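Local coordinates for protein putative 5-dehydro-2-deoxygluconokinase (Bacillus halodurans C-125, PDB 2QCV) that probably phosphorylates 5-dehydro-2-deoxy-D-gluconate with ATP, a step in the breakdown of myo-inositol to acetyl-CoA, at residues A20-E34 against K98-E110. Sequence-based numbering, arbitrary orientation.
Sequences ACIDLNAVEYNRPME and KTGLAFTEIKSPE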
ATOM      1  N   ALA A  20       4.933  22.407  -4.985  1.00 27.82           N
ATOM      2  CA  ALA A  20       4.833  23.100  -6.262  1.00 27.09           C
ATOM      3  C   ALA A  20       4.213  22.091  -7.217  1.00 29.44           C
ATOM      4  O   ALA A  20       4.742  20.978  -7.393  1.00 30.03           O
ATOM      5  CB  ALA A  20       6.186  23.564  -6.769  1.00 30.12           C
ATOM      6  N   CYS A  21       3.040  22.420  -7.763  1.00 28.15           N
ATOM      7  CA  CYS A  21       2.350  21.465  -8.602  1.00 28.80           C
ATOM      8  C   CYS A  21       1.797  22.156  -9.853  1.00 29.64           C
ATOM      9  O   CYS A  21       2.185  23.263 -10.188  1.00 31.08           O
ATOM     10  CB  CYS A  21       1.258  20.775  -7.780  1.00 30.12           C
ATOM     11  SG  CYS A  21       0.029  21.862  -7.245  1.00 39.92           S
ATOM     12  N   ILE A  22       0.934  21.451 -10.564  1.00 30.94           N
ATOM     13  CA  ILE A  22       0.276  21.981 -11.761  1.00 28.71           C
ATOM     14  C   ILE A  22      -1.163  22.331 -11.450  1.00 31.15           C
ATOM     15  O   ILE A  22      -1.932  21.507 -10.943  1.00 28.36           O
ATOM     16  CB  ILE A  22       0.300  20.960 -12.895  1.00 30.04           C
ATOM     17  CG1 ILE A  22       1.762  20.632 -13.269  1.00 32.69           C
ATOM     18  CG2 ILE A  22      -0.495  21.485 -14.171  1.00 27.30           C
ATOM     19  CD1 ILE A  22       2.501  21.849 -13.811  1.00 31.00           C
ATOM     20  N   ASP A  23      -1.532  23.551 -11.801  1.00 29.91           N
ATOM     21  CA  ASP A  23      -2.928  23.956 -11.838  1.00 30.36           C
ATOM     22  C   ASP A  23      -3.381  23.949 -13.307  1.00 29.45           C
ATOM     23  O   ASP A  23      -2.677  24.430 -14.213  1.00 31.27           O
ATOM     24  CB  ASP A  23      -3.111  25.348 -11.269  1.00 28.63           C
ATOM     25  CG  ASP A  23      -3.056  25.392  -9.743  1.00 34.16           C
ATOM     26  OD1 ASP A  23      -2.907  24.345  -9.083  1.00 42.54           O
ATOM     27  OD2 ASP A  23      -3.159  26.513  -9.228  1.00 36.15           O
ATOM     28  N   LEU A  24      -4.554  23.382 -13.527  1.00 30.88           N
ATOM     29  CA  LEU A  24      -5.186  23.338 -14.840  1.00 29.33           C
ATOM     30  C   LEU A  24      -6.482  24.131 -14.689  1.00 29.80           C
ATOM     31  O   LEU A  24      -7.473  23.663 -14.147  1.00 29.02           O
ATOM     32  CB  LEU A  24      -5.383  21.899 -15.281  1.00 29.57           C
ATOM     33  CG  LEU A  24      -4.030  21.220 -15.631  1.00 29.52           C
ATOM     34  CD1 LEU A  24      -4.052  19.704 -15.540  1.00 34.13           C
ATOM     35  CD2 LEU A  24      -3.576  21.667 -16.983  1.00 29.06           C
ATOM     36  N   ASN A  25      -6.416  25.361 -15.162  1.00 31.15           N
ATOM     37  CA  ASN A  25      -7.485  26.304 -15.045  1.00 34.37           C
ATOM     38  C   ASN A  25      -8.425  26.311 -16.238  1.00 30.41           C
ATOM     39  O   ASN A  25      -8.006  26.444 -17.365  1.00 32.17           O
ATOM     40  CB  ASN A  25      -6.890  27.693 -14.875  1.00 34.00           C
ATOM     41  CG  ASN A  25      -6.092  27.803 -13.593  1.00 49.52           C
ATOM     42  OD1 ASN A  25      -4.899  28.093 -13.625  1.00 61.69           O
ATOM     43  ND2 ASN A  25      -6.733  27.501 -12.461  1.00 56.54           N
ATOM     44  N   ALA A  26      -9.699  26.168 -15.927  1.00 31.30           N
ATOM     45  CA  ALA A  26     -10.779  26.133 -16.885  1.00 34.19           C
ATOM     46  C   ALA A  26     -10.787  27.377 -17.727  1.00 36.82           C
ATOM     47  O   ALA A  26     -10.897  28.488 -17.186  1.00 34.79           O
ATOM     48  CB  ALA A  26     -12.105  26.034 -16.121  1.00 35.29           C
ATOM     49  N   VAL A  27     -10.664  27.199 -19.038  1.00 35.93           N
ATOM     50  CA  VAL A  27     -10.737  28.308 -19.986  1.00 36.41           C
ATOM     51  C   VAL A  27     -12.194  28.752 -20.165  1.00 38.01           C
ATOM     52  O   VAL A  27     -12.497  29.936 -20.087  1.00 37.40           O
ATOM     53  CB  VAL A  27     -10.114  27.911 -21.331  1.00 37.53           C
ATOM     54  CG1 VAL A  27     -10.310  28.995 -22.374  1.00 40.76           C
ATOM     55  CG2 VAL A  27      -8.626  27.597 -21.129  1.00 39.23           C
ATOM     56  N   GLU A  28     -13.092  27.800 -20.367  1.00 34.40           N
ATOM     57  CA  GLU A  28     -14.520  28.091 -20.449  1.00 37.99           C
ATOM     58  C   GLU A  28     -15.045  27.896 -19.046  1.00 39.34           C
ATOM     59  O   GLU A  28     -15.045  26.774 -18.524  1.00 40.54           O
ATOM     60  CB  GLU A  28     -15.215  27.144 -21.435  1.00 37.57           C
ATOM     61  CG  GLU A  28     -14.557  27.071 -22.801  1.00 38.95           C
ATOM     62  CD  GLU A  28     -13.458  26.029 -22.915  1.00 35.37           C
ATOM     63  OE1 GLU A  28     -13.137  25.354 -21.908  1.00 34.94           O
ATOM     64  OE2 GLU A  28     -12.903  25.885 -24.026  1.00 42.19           O
ATOM     65  N   TYR A  29     -15.437  28.984 -18.406  1.00 37.54           N
ATOM     66  CA  TYR A  29     -15.783  28.925 -17.004  1.00 38.13           C
ATOM     67  C   TYR A  29     -17.200  29.443 -16.792  1.00 36.88           C
ATOM     68  O   TYR A  29     -17.936  29.640 -17.759  1.00 38.94           O
ATOM     69  CB  TYR A  29     -14.743  29.685 -16.173  1.00 41.36           C
ATOM     70  CG  TYR A  29     -14.623  31.149 -16.492  1.00 42.24           C
ATOM     71  CD1 TYR A  29     -13.787  31.586 -17.508  1.00 43.10           C
ATOM     72  CD2 TYR A  29     -15.315  32.114 -15.737  1.00 42.43           C
ATOM     73  CE1 TYR A  29     -13.661  32.947 -17.795  1.00 54.04           C
ATOM     74  CE2 TYR A  29     -15.190  33.467 -16.012  1.00 51.35           C
ATOM     75  CZ  TYR A  29     -14.367  33.881 -17.046  1.00 48.34           C
ATOM     76  OH  TYR A  29     -14.239  35.230 -17.325  1.00 52.79           O
ATOM     77  N   ASN A  30     -17.591  29.623 -15.533  1.00 37.21           N
ATOM     78  CA  ASN A  30     -18.999  29.853 -15.160  1.00 37.01           C
ATOM     79  C   ASN A  30     -19.863  28.743 -15.752  1.00 37.98           C
ATOM     80  O   ASN A  30     -20.897  28.990 -16.372  1.00 35.42           O
ATOM     81  CB  ASN A  30     -19.491  31.252 -15.568  1.00 35.62           C
ATOM     82  CG  ASN A  30     -18.857  32.346 -14.751  1.00 37.83           C
ATOM     83  OD1 ASN A  30     -18.454  32.130 -13.618  1.00 36.76           O
ATOM     84  ND2 ASN A  30     -18.782  33.538 -15.320  1.00 42.86           N
ATOM     85  N   ARG A  31     -19.399  27.510 -15.552  1.00 36.89           N
ATOM     86  CA  ARG A  31     -20.093  26.299 -16.014  1.00 35.95           C
ATOM     87  C   ARG A  31     -19.508  25.120 -15.219  1.00 36.97           C
ATOM     88  O   ARG A  31     -18.381  25.232 -14.685  1.00 35.61           O
ATOM     89  CB  ARG A  31     -19.907  26.076 -17.522  1.00 34.78           C
ATOM     90  CG  ARG A  31     -18.485  25.788 -17.991  1.00 34.49           C
ATOM     91  CD  ARG A  31     -18.358  25.987 -19.503  1.00 38.27           C
ATOM     92  NE  ARG A  31     -18.436  27.409 -19.832  1.00 44.94           N
ATOM     93  CZ  ARG A  31     -18.630  27.916 -21.048  1.00 49.56           C
ATOM     94  NH1 ARG A  31     -18.775  27.134 -22.111  1.00 50.43           N
ATOM     95  NH2 ARG A  31     -18.668  29.235 -21.198  1.00 50.24           N
ATOM     96  N   PRO A  32     -20.253  24.010 -15.140  1.00 37.06           N
ATOM     97  CA  PRO A  32     -19.706  22.793 -14.566  1.00 34.97           C
ATOM     98  C   PRO A  32     -18.466  22.357 -15.374  1.00 35.00           C
ATOM     99  O   PRO A  32     -18.412  22.545 -16.608  1.00 32.52           O
ATOM    100  CB  PRO A  32     -20.841  21.772 -14.734  1.00 37.79           C
ATOM    101  CG  PRO A  32     -22.051  22.536 -15.019  1.00 41.16           C
ATOM    102  CD  PRO A  32     -21.638  23.822 -15.637  1.00 37.53           C
HETATM  103  N   MSE A  33     -17.470  21.814 -14.684  1.00 35.09           N
HETATM  104  CA  MSE A  33     -16.243  21.402 -15.334  1.00 36.15           C
HETATM  105  C   MSE A  33     -16.507  20.373 -16.437  1.00 32.67           C
HETATM  106  O   MSE A  33     -15.744  20.290 -17.391  1.00 32.79           O
HETATM  107  CB  MSE A  33     -15.255  20.823 -14.310  1.00 33.37           C
HETATM  108  CG  MSE A  33     -13.982  20.278 -14.935  1.00 43.82           C
HETATM  109 SE   MSE A  33     -12.880  19.345 -13.632  0.75 44.24          SE
HETATM  110  CE  MSE A  33     -12.773  20.796 -12.435  1.00 34.01           C
ATOM    111  N   GLU A  34     -17.563  19.577 -16.310  1.00 33.17           N
ATOM    112  CA  GLU A  34     -17.932  18.630 -17.379  1.00 31.68           C
ATOM    113  C   GLU A  34     -18.009  19.353 -18.735  1.00 34.57           C
ATOM    114  O   GLU A  34     -17.657  18.794 -19.772  1.00 33.07           O
ATOM    115  CB  GLU A  34     -19.302  18.003 -17.111  1.00 35.23           C
ATOM    116  CG  GLU A  34     -19.369  17.097 -15.914  1.00 36.75           C
ATOM    117  CD  GLU A  34     -19.771  17.777 -14.611  1.00 39.58           C
ATOM    118  OE1 GLU A  34     -19.399  18.938 -14.358  1.00 34.02           O
ATOM    119  OE2 GLU A  34     -20.453  17.123 -13.802  1.00 39.08           O
ATOM    120  N   LYS A  98       4.342  11.206  -9.553  1.00 30.12           N
ATOM    121  CA  LYS A  98       3.758  12.239 -10.405  1.00 30.01           C
ATOM    122  C   LYS A  98       3.548  13.541  -9.655  1.00 29.47           C
ATOM    123  O   LYS A  98       3.418  13.557  -8.431  1.00 28.48           O
ATOM    124  CB  LYS A  98       2.386  11.766 -10.916  1.00 30.75           C
ATOM    125  CG  LYS A  98       2.402  10.456 -11.634  1.00 36.96           C
ATOM    126  CD  LYS A  98       3.085  10.540 -12.957  1.00 35.05           C
ATOM    127  CE  LYS A  98       3.167   9.134 -13.574  1.00 42.57           C
ATOM    128  NZ  LYS A  98       3.741   9.199 -14.893  1.00 36.93           N
ATOM    129  N   THR A  99       3.476  14.630 -10.415  1.00 29.66           N
ATOM    130  CA  THR A  99       3.141  15.940  -9.897  1.00 28.71           C
ATOM    131  C   THR A  99       1.682  16.020  -9.508  1.00 29.65           C
ATOM    132  O   THR A  99       0.812  15.535 -10.234  1.00 28.74           O
ATOM    133  CB  THR A  99       3.425  17.029 -10.981  1.00 30.66           C
ATOM    134  OG1 THR A  99       4.726  16.823 -11.569  1.00 28.75           O
ATOM    135  CG2 THR A  99       3.301  18.471 -10.405  1.00 31.06           C
ATOM    136  N   GLY A 100       1.374  16.630  -8.369  1.00 27.81           N
ATOM    137  CA  GLY A 100      -0.045  16.848  -8.070  1.00 30.33           C
ATOM    138  C   GLY A 100      -0.701  17.758  -9.086  1.00 29.96           C
ATOM    139  O   GLY A 100      -0.033  18.585  -9.722  1.00 28.98           O
ATOM    140  N   LEU A 101      -2.004  17.593  -9.267  1.00 28.99           N
ATOM    141  CA  LEU A 101      -2.767  18.335 -10.282  1.00 29.93           C
ATOM    142  C   LEU A 101      -4.012  18.900  -9.640  1.00 31.58           C
ATOM    143  O   LEU A 101      -4.720  18.202  -8.890  1.00 32.74           O
ATOM    144  CB  LEU A 101      -3.242  17.422 -11.432  1.00 28.55           C
ATOM    145  CG  LEU A 101      -2.198  16.676 -12.256  1.00 33.15           C
ATOM    146  CD1 LEU A 101      -2.857  15.698 -13.267  1.00 29.17           C
ATOM    147  CD2 LEU A 101      -1.294  17.667 -12.966  1.00 33.05           C
ATOM    148  N   ALA A 102      -4.293  20.157  -9.938  1.00 29.92           N
ATOM    149  CA  ALA A 102      -5.542  20.770  -9.493  1.00 29.17           C
ATOM    150  C   ALA A 102      -6.306  21.227 -10.732  1.00 31.11           C
ATOM    151  O   ALA A 102      -5.869  22.140 -11.404  1.00 35.90           O
ATOM    152  CB  ALA A 102      -5.236  21.948  -8.561  1.00 30.13           C
ATOM    153  N   PHE A 103      -7.434  20.590 -11.036  1.00 31.51           N
ATOM    154  CA  PHE A 103      -8.325  21.080 -12.085  1.00 31.10           C
ATOM    155  C   PHE A 103      -9.340  21.999 -11.441  1.00 31.43           C
ATOM    156  O   PHE A 103      -9.988  21.624 -10.450  1.00 29.95           O
ATOM    157  CB  PHE A 103      -9.088  19.940 -12.742  1.00 29.98           C
ATOM    158  CG  PHE A 103      -8.239  19.002 -13.538  1.00 26.09           C
ATOM    159  CD1 PHE A 103      -7.546  17.969 -12.913  1.00 28.97           C
ATOM    160  CD2 PHE A 103      -8.183  19.119 -14.926  1.00 30.13           C
ATOM    161  CE1 PHE A 103      -6.768  17.098 -13.675  1.00 26.46           C
ATOM    162  CE2 PHE A 103      -7.431  18.232 -15.682  1.00 30.84           C
ATOM    163  CZ  PHE A 103      -6.718  17.256 -15.070  1.00 27.35           C
ATOM    164  N   THR A 104      -9.511  23.186 -11.994  1.00 31.92           N
ATOM    165  CA  THR A 104     -10.376  24.167 -11.310  1.00 34.55           C
ATOM    166  C   THR A 104     -11.713  24.227 -11.993  1.00 35.57           C
ATOM    167  O   THR A 104     -11.795  24.165 -13.225  1.00 37.80           O
ATOM    168  CB  THR A 104      -9.751  25.563 -11.295  1.00 37.22           C
ATOM    169  OG1 THR A 104      -9.590  25.990 -12.653  1.00 40.10           O
ATOM    170  CG2 THR A 104      -8.421  25.529 -10.573  1.00 33.30           C
ATOM    171  N   GLU A 105     -12.771  24.237 -11.180  1.00 36.85           N
ATOM    172  CA  GLU A 105     -14.125  24.422 -11.670  1.00 38.56           C
ATOM    173  C   GLU A 105     -14.594  25.764 -11.151  1.00 36.75           C
ATOM    174  O   GLU A 105     -14.454  26.034  -9.960  1.00 36.59           O
ATOM    175  CB  GLU A 105     -15.065  23.352 -11.121  1.00 38.47           C
ATOM    176  CG  GLU A 105     -16.494  23.555 -11.562  1.00 41.05           C
ATOM    177  CD  GLU A 105     -17.405  22.464 -11.068  1.00 40.94           C
ATOM    178  OE1 GLU A 105     -17.814  22.534  -9.884  1.00 41.54           O
ATOM    179  OE2 GLU A 105     -17.673  21.525 -11.852  1.00 36.61           O
ATOM    180  N   ILE A 106     -15.145  26.574 -12.048  1.00 37.30           N
ATOM    181  CA  ILE A 106     -15.766  27.855 -11.715  1.00 38.25           C
ATOM    182  C   ILE A 106     -17.211  27.813 -12.202  1.00 37.25           C
ATOM    183  O   ILE A 106     -17.502  28.070 -13.372  1.00 35.80           O
ATOM    184  CB  ILE A 106     -15.000  29.032 -12.379  1.00 36.74           C
ATOM    185  CG1 ILE A 106     -13.496  28.930 -12.066  1.00 42.36           C
ATOM    186  CG2 ILE A 106     -15.500  30.391 -11.862  1.00 36.78           C
ATOM    187  CD1 ILE A 106     -12.636  29.707 -13.020  1.00 40.96           C
ATOM    188  N   LYS A 107     -18.125  27.442 -11.315  1.00 37.34           N
ATOM    189  CA  LYS A 107     -19.520  27.380 -11.708  1.00 39.46           C
ATOM    190  C   LYS A 107     -20.091  28.801 -11.842  1.00 38.79           C
ATOM    191  O   LYS A 107     -20.925  29.070 -12.722  1.00 35.73           O
ATOM    192  CB  LYS A 107     -20.310  26.582 -10.688  1.00 41.03           C
ATOM    193  CG  LYS A 107     -20.281  25.080 -10.946  1.00 46.34           C
ATOM    194  CD  LYS A 107     -20.984  24.339  -9.803  1.00 45.28           C
ATOM    195  CE  LYS A 107     -21.558  23.026 -10.279  1.00 55.60           C
ATOM    196  NZ  LYS A 107     -21.976  22.196  -9.120  1.00 58.73           N
ATOM    197  N   SER A 108     -19.593  29.675 -10.973  1.00 39.48           N
ATOM    198  CA  SER A 108     -19.968  31.073 -10.860  1.00 43.10           C
ATOM    199  C   SER A 108     -18.913  31.728  -9.956  1.00 45.67           C
ATOM    200  O   SER A 108     -18.164  31.030  -9.283  1.00 45.59           O
ATOM    201  CB  SER A 108     -21.330  31.194 -10.173  1.00 42.56           C
ATOM    202  OG  SER A 108     -21.213  30.871  -8.793  1.00 44.81           O
ATOM    203  N   PRO A 109     -18.870  33.075  -9.898  1.00 50.47           N
ATOM    204  CA  PRO A 109     -17.979  33.719  -8.928  1.00 52.87           C
ATOM    205  C   PRO A 109     -18.063  33.154  -7.494  1.00 55.85           C
ATOM    206  O   PRO A 109     -17.031  33.075  -6.808  1.00 60.08           O
ATOM    207  CB  PRO A 109     -18.424  35.176  -8.983  1.00 52.57           C
ATOM    208  CG  PRO A 109     -18.817  35.359 -10.404  1.00 52.47           C
ATOM    209  CD  PRO A 109     -19.560  34.071 -10.733  1.00 51.27           C
ATOM    210  N   GLU A 110     -19.253  32.710  -7.075  1.00 55.79           N
ATOM    211  CA  GLU A 110     -19.478  32.204  -5.712  1.00 53.55           C
ATOM    212  C   GLU A 110     -19.320  30.705  -5.558  1.00 51.65           C
ATOM    213  O   GLU A 110     -19.449  30.213  -4.444  1.00 51.64           O
ATOM    214  CB  GLU A 110     -20.893  32.558  -5.223  1.00 55.84           C
ATOM    215  CG  GLU A 110     -21.273  34.039  -5.333  1.00 60.04           C
ATOM    216  CD  GLU A 110     -21.712  34.450  -6.731  1.00 71.49           C
ATOM    217  OE1 GLU A 110     -22.169  33.571  -7.505  1.00 75.34           O
ATOM    218  OE2 GLU A 110     -21.600  35.659  -7.050  1.00 77.16           O
TER
HETATM  219  O   HOH W   1     -15.674  25.569 -14.744  1.00 38.49           O
HETATM  220  O   HOH W   2     -19.889  19.942 -11.900  1.00 43.51           O
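Ile22 and Leu24 exchange four backbone hydrogen bonds with Gly100, Ala102 and Thr104, in a parallel ladder. The bond from Leu24 N to Ala102 O is short, 2.8 Å, and almost straight. Beyond Leu24 the ladder passes to a side chain. Thr104 OG1 lies between its own backbone N and carbonyl carbon (chi1 61°). There it accepts two hydrogen bonds, from Ala26 N at 3.3 Å and from Asn25 ND2 at 3.2 Å, the latter in the Asn25 amide plane. A valine in place of Thr104 would probably leave Ala26 N without this acceptor and the Asn25 amide freer to turn.

Strands 21-26 and 101-106 are the inner pair of a four-stranded sheet, flanked by strands 38-44 and 111-117. The small sheet stands apart from the large nine-stranded one, as the lid does in PfkB kinases of the ribokinase clan. One of its faces meets the second subunit, where Leu101 packs on Leu101 of that chain.

On this face the apolar side chains of Leu24 and Phe103 lie side by side. Leu24 CD1 sits over one face of the Phe103 ring, 4.0 Å from its centroid, in a CH-pi contact. Selenomethionine Met33 crosses Phe103 at about a right angle, with CE 3.8 Å from Phe103 CB.

Past the strands, the chain of 20-34 loops back to Glu105. The extended Glu105 side chain takes a nearly straight bond from Met33 N at OE2 (2.9 Å), on the anti side. A water donates to this oxygen and to Glu34 OE1, and Gln71 of the second subunit also donates to Glu105 OE2. These donors probably ease the closeness of the two carboxylates. Glu34 OE2 forms a salt bridge with Arg74 of the second subunit. Arg31 N donates to Ile106 O, while another water bridges Arg31 O and Ile106 N.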